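Local structure of sugar fermentation stimulation protein homolog (Pyrococcus furiosus, 4DA2) at residues R17-N20 and R21-L25; F70-G74 and K75-I79. The protein probably binds DNA, joining an OB-fold domain to a PD-(D/E)xK nuclease-like domain that holds calcium ions in this crystal. The protein carries 1 engineered substitution. All coordinates share one frame; numbering follows the deposited sequence.

Interaction 1: residues R17-N20 and R21-L25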
loop_
_atom_site.group_PDB
_atom_site.type_symbol
_atom_site.label_atom_id
_atom_site.label_comp_id
_atom_site.label_asym_id
_atom_site.label_seq_id
_atom_site.Cartn_x
_atom_site.Cartn_y
_atom_site.Cartn_z
ATOM N N ARG A 17 -6.124 -11.934 17.606
ATOM C CA ARG A 17 -4.667 -12.024 17.702
ATOM C C ARG A 17 -3.974 -12.363 16.387
ATOM O O ARG A 17 -4.546 -12.991 15.491
ATOM C CB ARG A 17 -4.215 -12.971 18.831
ATOM C CG ARG A 17 -4.464 -14.438 18.574
ATOM C CD ARG A 17 -4.140 -15.291 19.810
ATOM N NE ARG A 17 -4.498 -16.697 19.591
ATOM C CZ ARG A 17 -3.692 -17.626 19.079
ATOM N NH1 ARG A 17 -2.457 -17.325 18.695
ATOM N NH2 ARG A 17 -4.127 -18.876 18.945
ATOM N N ARG A 18 -2.731 -11.913 16.271
ATOM C CA ARG A 18 -1.952 -12.242 15.107
ATOM C C ARG A 18 -1.227 -13.556 15.372
ATOM O O ARG A 18 -0.562 -13.708 16.391
ATOM C CB ARG A 18 -0.986 -11.093 14.756
ATOM C CG ARG A 18 -0.474 -11.178 13.336
ATOM C CD ARG A 18 0.206 -9.897 12.894
ATOM N NE ARG A 18 0.570 -9.968 11.477
ATOM C CZ ARG A 18 1.206 -9.005 10.811
ATOM N NH1 ARG A 18 1.544 -7.881 11.429
ATOM N NH2 ARG A 18 1.500 -9.159 9.523
ATOM N N VAL A 19 -1.377 -14.511 14.464
ATOM C CA VAL A 19 -0.769 -15.838 14.621
ATOM C C VAL A 19 0.665 -15.820 14.111
ATOM O O VAL A 19 1.586 -16.286 14.787
ATOM C CB VAL A 19 -1.597 -16.925 13.887
ATOM C CG1 VAL A 19 -0.917 -18.296 13.940
ATOM C CG2 VAL A 19 -3.026 -17.001 14.480
ATOM N N ASN A 20 0.837 -15.299 12.900
ATOM C CA ASN A 20 2.153 -15.002 12.350
ATOM C C ASN A 20 2.019 -13.844 11.370
ATOM O O ASN A 20 0.979 -13.171 11.332
ATOM C CB ASN A 20 2.770 -16.236 11.681
ATOM C CG ASN A 20 1.841 -16.895 10.668
ATOM O OD1 ASN A 20 1.243 -16.240 9.804
ATOM N ND2 ASN A 20 1.743 -18.216 10.750
ATOM N N ARG A 21 3.039 -13.624 10.555
ATOM C CA ARG A 21 3.005 -12.487 9.636
ATOM C C ARG A 21 1.966 -12.613 8.504
ATOM O O ARG A 21 1.566 -11.604 7.919
ATOM C CB ARG A 21 4.413 -12.157 9.116
ATOM C CG ARG A 21 5.040 -13.177 8.192
ATOM C CD ARG A 21 6.523 -12.866 8.027
ATOM N NE ARG A 21 7.200 -13.715 7.053
ATOM C CZ ARG A 21 7.593 -14.967 7.279
ATOM N NH1 ARG A 21 7.363 -15.545 8.452
ATOM N NH2 ARG A 21 8.207 -15.652 6.320
ATOM N N PHE A 22 1.488 -13.832 8.244
ATOM C CA PHE A 22 0.534 -14.099 7.166
ATOM C C PHE A 22 -0.910 -14.302 7.621
ATOM O O PHE A 22 -1.833 -14.222 6.805
ATOM C CB PHE A 22 0.925 -15.371 6.384
ATOM C CG PHE A 22 2.301 -15.334 5.833
ATOM C CD1 PHE A 22 2.605 -14.505 4.764
ATOM C CD2 PHE A 22 3.312 -16.093 6.414
ATOM C CE1 PHE A 22 3.897 -14.451 4.246
ATOM C CE2 PHE A 22 4.603 -16.046 5.904
ATOM C CZ PHE A 22 4.891 -15.220 4.817
ATOM N N VAL A 23 -1.110 -14.586 8.901
ATOM C CA VAL A 23 -2.431 -15.008 9.381
ATOM C C VAL A 23 -2.834 -14.391 10.714
ATOM O O VAL A 23 -2.019 -14.256 11.630
ATOM C CB VAL A 23 -2.517 -16.561 9.444
ATOM C CG1 VAL A 23 -3.705 -17.022 10.290
ATOM C CG2 VAL A 23 -2.596 -17.141 8.029
ATOM N N GLY A 24 -4.112 -14.029 10.823
ATOM C CA GLY A 24 -4.669 -13.561 12.099
ATOM C C GLY A 24 -5.922 -14.330 12.455
ATOM O O GLY A 24 -6.531 -14.966 11.589
ATOM N N LEU A 25 -6.301 -14.284 13.729
ATOM C CA LEU A 25 -7.620 -14.775 14.158
ATOM C C LEU A 25 -8.533 -13.597 14.475
ATOM O O LEU A 25 -8.126 -12.642 15.149
ATOM C CB LEU A 25 -7.485 -15.682 15.390
ATOM C CG LEU A 25 -6.654 -16.949 15.218
ATOM C CD1 LEU A 25 -6.476 -17.689 16.529
ATOM C CD2 LEU A 25 -7.302 -17.867 14.136
#
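The guanidinium group of Arg18 meets the backbone carbonyl of Arg21 at its edge, whereas that of Arg17 carries Leu25 CD1 over one face, at 3.6 Å from NH2. A third guanidinium, that of Arg21, has Phe22 CE2 above its centre, 3.5 Å from the plane. These groups decorate a beta hairpin of the OB domain, in which strand 11-18 turns back into strand 23-28. Arg17 and Leu25 form an antiparallel hydrogen-bonded pair, with Leu25 N giving a nearly straight bond of 2.8 Å to Arg17 O. Arg18 faces Gly24 in the following non-hydrogen-bonded pair. At the turn, Val23 O accepts from two successive N-H groups, Val19 N and Asn20 N. On the side of the sheet that bears Arg17 and Leu25, Val19 CG2 packs against Leu25 CG at 3.7 Å. Extended throughout, with CG anti to the backbone N (chi1 -162°), the Arg18 side chain reaches along the loop until NH2 bonds to Arg21 O at 2.9 Å; NH1 bonds to Gly41 O, NE weakly to Asn20 O, and together these bonds restrain the planar group from turning. The Asn20 amide folds back over its own turn: OD1 receives Phe22 N at 2.9 Å and, more weakly, Val23 N at 3.0 Å.

Interaction 2: residues F70-G74 and K75-I79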
loop_
_atom_site.group_PDB
_atom_site.type_symbol
_atom_site.label_atom_id
_atom_site.label_comp_id
_atom_site.label_asym_id
_atom_site.label_seq_id
_atom_site.Cartn_x
_atom_site.Cartn_y
_atom_site.Cartn_z
ATOM N N PHE A 70 -8.888 -1.984 9.038
ATOM C CA PHE A 70 -9.350 -1.710 10.380
ATOM C C PHE A 70 -10.141 -0.404 10.441
ATOM O O PHE A 70 -9.939 0.522 9.649
ATOM C CB PHE A 70 -8.158 -1.614 11.339
ATOM C CG PHE A 70 -7.511 -2.943 11.645
ATOM C CD1 PHE A 70 -7.862 -3.633 12.802
ATOM C CD2 PHE A 70 -6.552 -3.500 10.792
ATOM C CE1 PHE A 70 -7.283 -4.867 13.110
ATOM C CE2 PHE A 70 -5.955 -4.744 11.101
ATOM C CZ PHE A 70 -6.321 -5.412 12.262
ATOM N N GLU A 71 -11.023 -0.328 11.424
ATOM C CA GLU A 71 -11.786 0.883 11.645
ATOM C C GLU A 71 -10.788 1.948 12.018
ATOM O O GLU A 71 -9.865 1.710 12.808
ATOM C CB GLU A 71 -12.804 0.651 12.792
ATOM C CG GLU A 71 -13.723 1.852 13.103
ATOM C CD GLU A 71 -13.061 2.975 13.913
ATOM O OE1 GLU A 71 -12.064 2.707 14.628
ATOM O OE2 GLU A 71 -13.556 4.136 13.833
ATOM N N ASP A 72 -10.969 3.131 11.447
ATOM C CA ASP A 72 -10.035 4.218 11.696
ATOM C C ASP A 72 -10.817 5.490 11.460
ATOM O O ASP A 72 -11.243 5.765 10.332
ATOM C CB ASP A 72 -8.814 4.126 10.761
ATOM C CG ASP A 72 -7.710 5.095 11.123
ATOM O OD1 ASP A 72 -7.680 5.563 12.274
ATOM O OD2 ASP A 72 -6.836 5.364 10.269
ATOM N N HIS A 73 -11.062 6.215 12.554
ATOM C CA HIS A 73 -11.768 7.488 12.505
ATOM C C HIS A 73 -13.091 7.434 11.723
ATOM O O HIS A 73 -13.452 8.368 11.003
ATOM C CB HIS A 73 -10.815 8.593 12.020
ATOM C CG HIS A 73 -9.616 8.755 12.906
ATOM N ND1 HIS A 73 -9.716 8.846 14.280
ATOM C CD2 HIS A 73 -8.294 8.805 12.621
ATOM C CE1 HIS A 73 -8.507 8.959 14.802
ATOM N NE2 HIS A 73 -7.627 8.941 13.816
ATOM N N GLY A 74 -13.830 6.342 11.901
ATOM C CA GLY A 74 -15.133 6.209 11.297
ATOM C C GLY A 74 -15.116 5.657 9.883
ATOM O O GLY A 74 -16.163 5.368 9.300
ATOM N N LYS A 75 -13.922 5.508 9.330
ATOM C CA LYS A 75 -13.760 4.965 7.984
ATOM C C LYS A 75 -12.959 3.675 8.166
ATOM O O LYS A 75 -12.872 3.129 9.298
ATOM C CB LYS A 75 -12.996 5.970 7.072
ATOM C CG LYS A 75 -13.553 7.414 6.985
ATOM C CD LYS A 75 -14.798 7.512 6.110
ATOM C CE LYS A 75 -15.169 8.962 5.675
ATOM N NZ LYS A 75 -15.536 9.866 6.819
ATOM N N ILE A 76 -12.330 3.203 7.089
ATOM C CA ILE A 76 -11.499 1.999 7.158
ATOM C C ILE A 76 -10.101 2.254 6.580
ATOM O O ILE A 76 -9.998 2.697 5.429
ATOM C CB ILE A 76 -12.154 0.837 6.410
ATOM C CG1 ILE A 76 -13.503 0.483 7.076
ATOM C CG2 ILE A 76 -11.212 -0.386 6.422
ATOM C CD1 ILE A 76 -14.452 -0.374 6.199
ATOM N N ALA A 77 -9.051 1.971 7.365
ATOM C CA ALA A 77 -7.663 1.992 6.862
ATOM C C ALA A 77 -7.443 0.663 6.127
ATOM O O ALA A 77 -7.758 -0.396 6.658
ATOM C CB ALA A 77 -6.701 2.101 8.008
ATOM N N ILE A 78 -6.889 0.713 4.917
ATOM C CA ILE A 78 -6.702 -0.513 4.144
ATOM C C ILE A 78 -5.281 -0.997 4.399
ATOM O O ILE A 78 -4.297 -0.374 3.938
ATOM C CB ILE A 78 -6.944 -0.296 2.628
ATOM C CG1 ILE A 78 -8.387 0.189 2.371
ATOM C CG2 ILE A 78 -6.623 -1.608 1.884
ATOM C CD1 ILE A 78 -8.683 0.673 0.922
ATOM N N ILE A 79 -5.179 -2.126 5.079
ATOM C CA ILE A 79 -3.867 -2.770 5.285
ATOM C C ILE A 79 -3.446 -3.782 4.238
ATOM O O ILE A 79 -2.247 -4.077 4.124
ATOM C CB ILE A 79 -3.769 -3.421 6.687
ATOM C CG1 ILE A 79 -4.710 -4.616 6.813
ATOM C CG2 ILE A 79 -3.993 -2.352 7.765
ATOM C CD1 ILE A 79 -4.128 -5.771 7.651
#
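Phe70 and Ala77 exchange two backbone hydrogen bonds, Ala77 N to Phe70 O at 2.8 Å and Phe70 N to Ala77 O at 3.1 Å, in the hairpin of the OB domain made by strands 65-72 and 75-78. At its tip, a type I' turn from Asp72 to Lys75 is closed by a second reciprocal pair, Asp72 N to Lys75 O and Lys75 N to Asp72 O, both 2.9 Å. Glu71 and Ile76, the non-hydrogen-bonded pair between, turn their backbone bonds outward, to Ile52 and to Met215. Between the two pairs, Phe70 O also receives a CA-H...O contact from Ile76. A side chain just ahead of the turn also contributes an acceptor: Glu71, bent at chi2 (-77°), curls its carboxylate back so that OE2 takes Gly74 N at 2.9 Å from above the carboxylate plane. With an alanine here in place of the glutamate the carboxylate is gone, and Gly74 N would probably lose its acceptor within the hairpin. Asp72 points its carboxylate to the other face of the sheet, where OD2 forms a salt bridge with Arg138 of the nuclease-like domain and also lies beside Ala77 CB. Further along, Ile79 CD1 comes to the edge of the Phe70 ring, 4.0 Å from CE2. Gly74 has backbone angles at which a CB would jam against the preceding carbonyl. The two carboxylates thus serve different ends: that of Glu71 satisfies a backbone N-H within the turn, while that of Asp72 ties the hairpin by charge to the neighbouring domain.

How the interactions relate
Both contacts are hairpins of the same sheet of the OB domain, closed one after the other along the chain. Their centres lie 19 Å apart and their nearest atoms about 7 Å, without touching. The loop after strand 31-36 links them indirectly: Asn39 O takes a weak bond from Arg18 of interaction 1, while Asn39 ND2 bonds to Ile79 O of interaction 2. Interaction 2 meets the nuclease-like domain, through Arg138 and strand 207-215. Neither belongs to the calcium sites formed by Glu109, Asp118, Glu131 and Thr132; the side chains of Phe22 and Ile79 stay about 13 and 14 Å from a bound calcium ion.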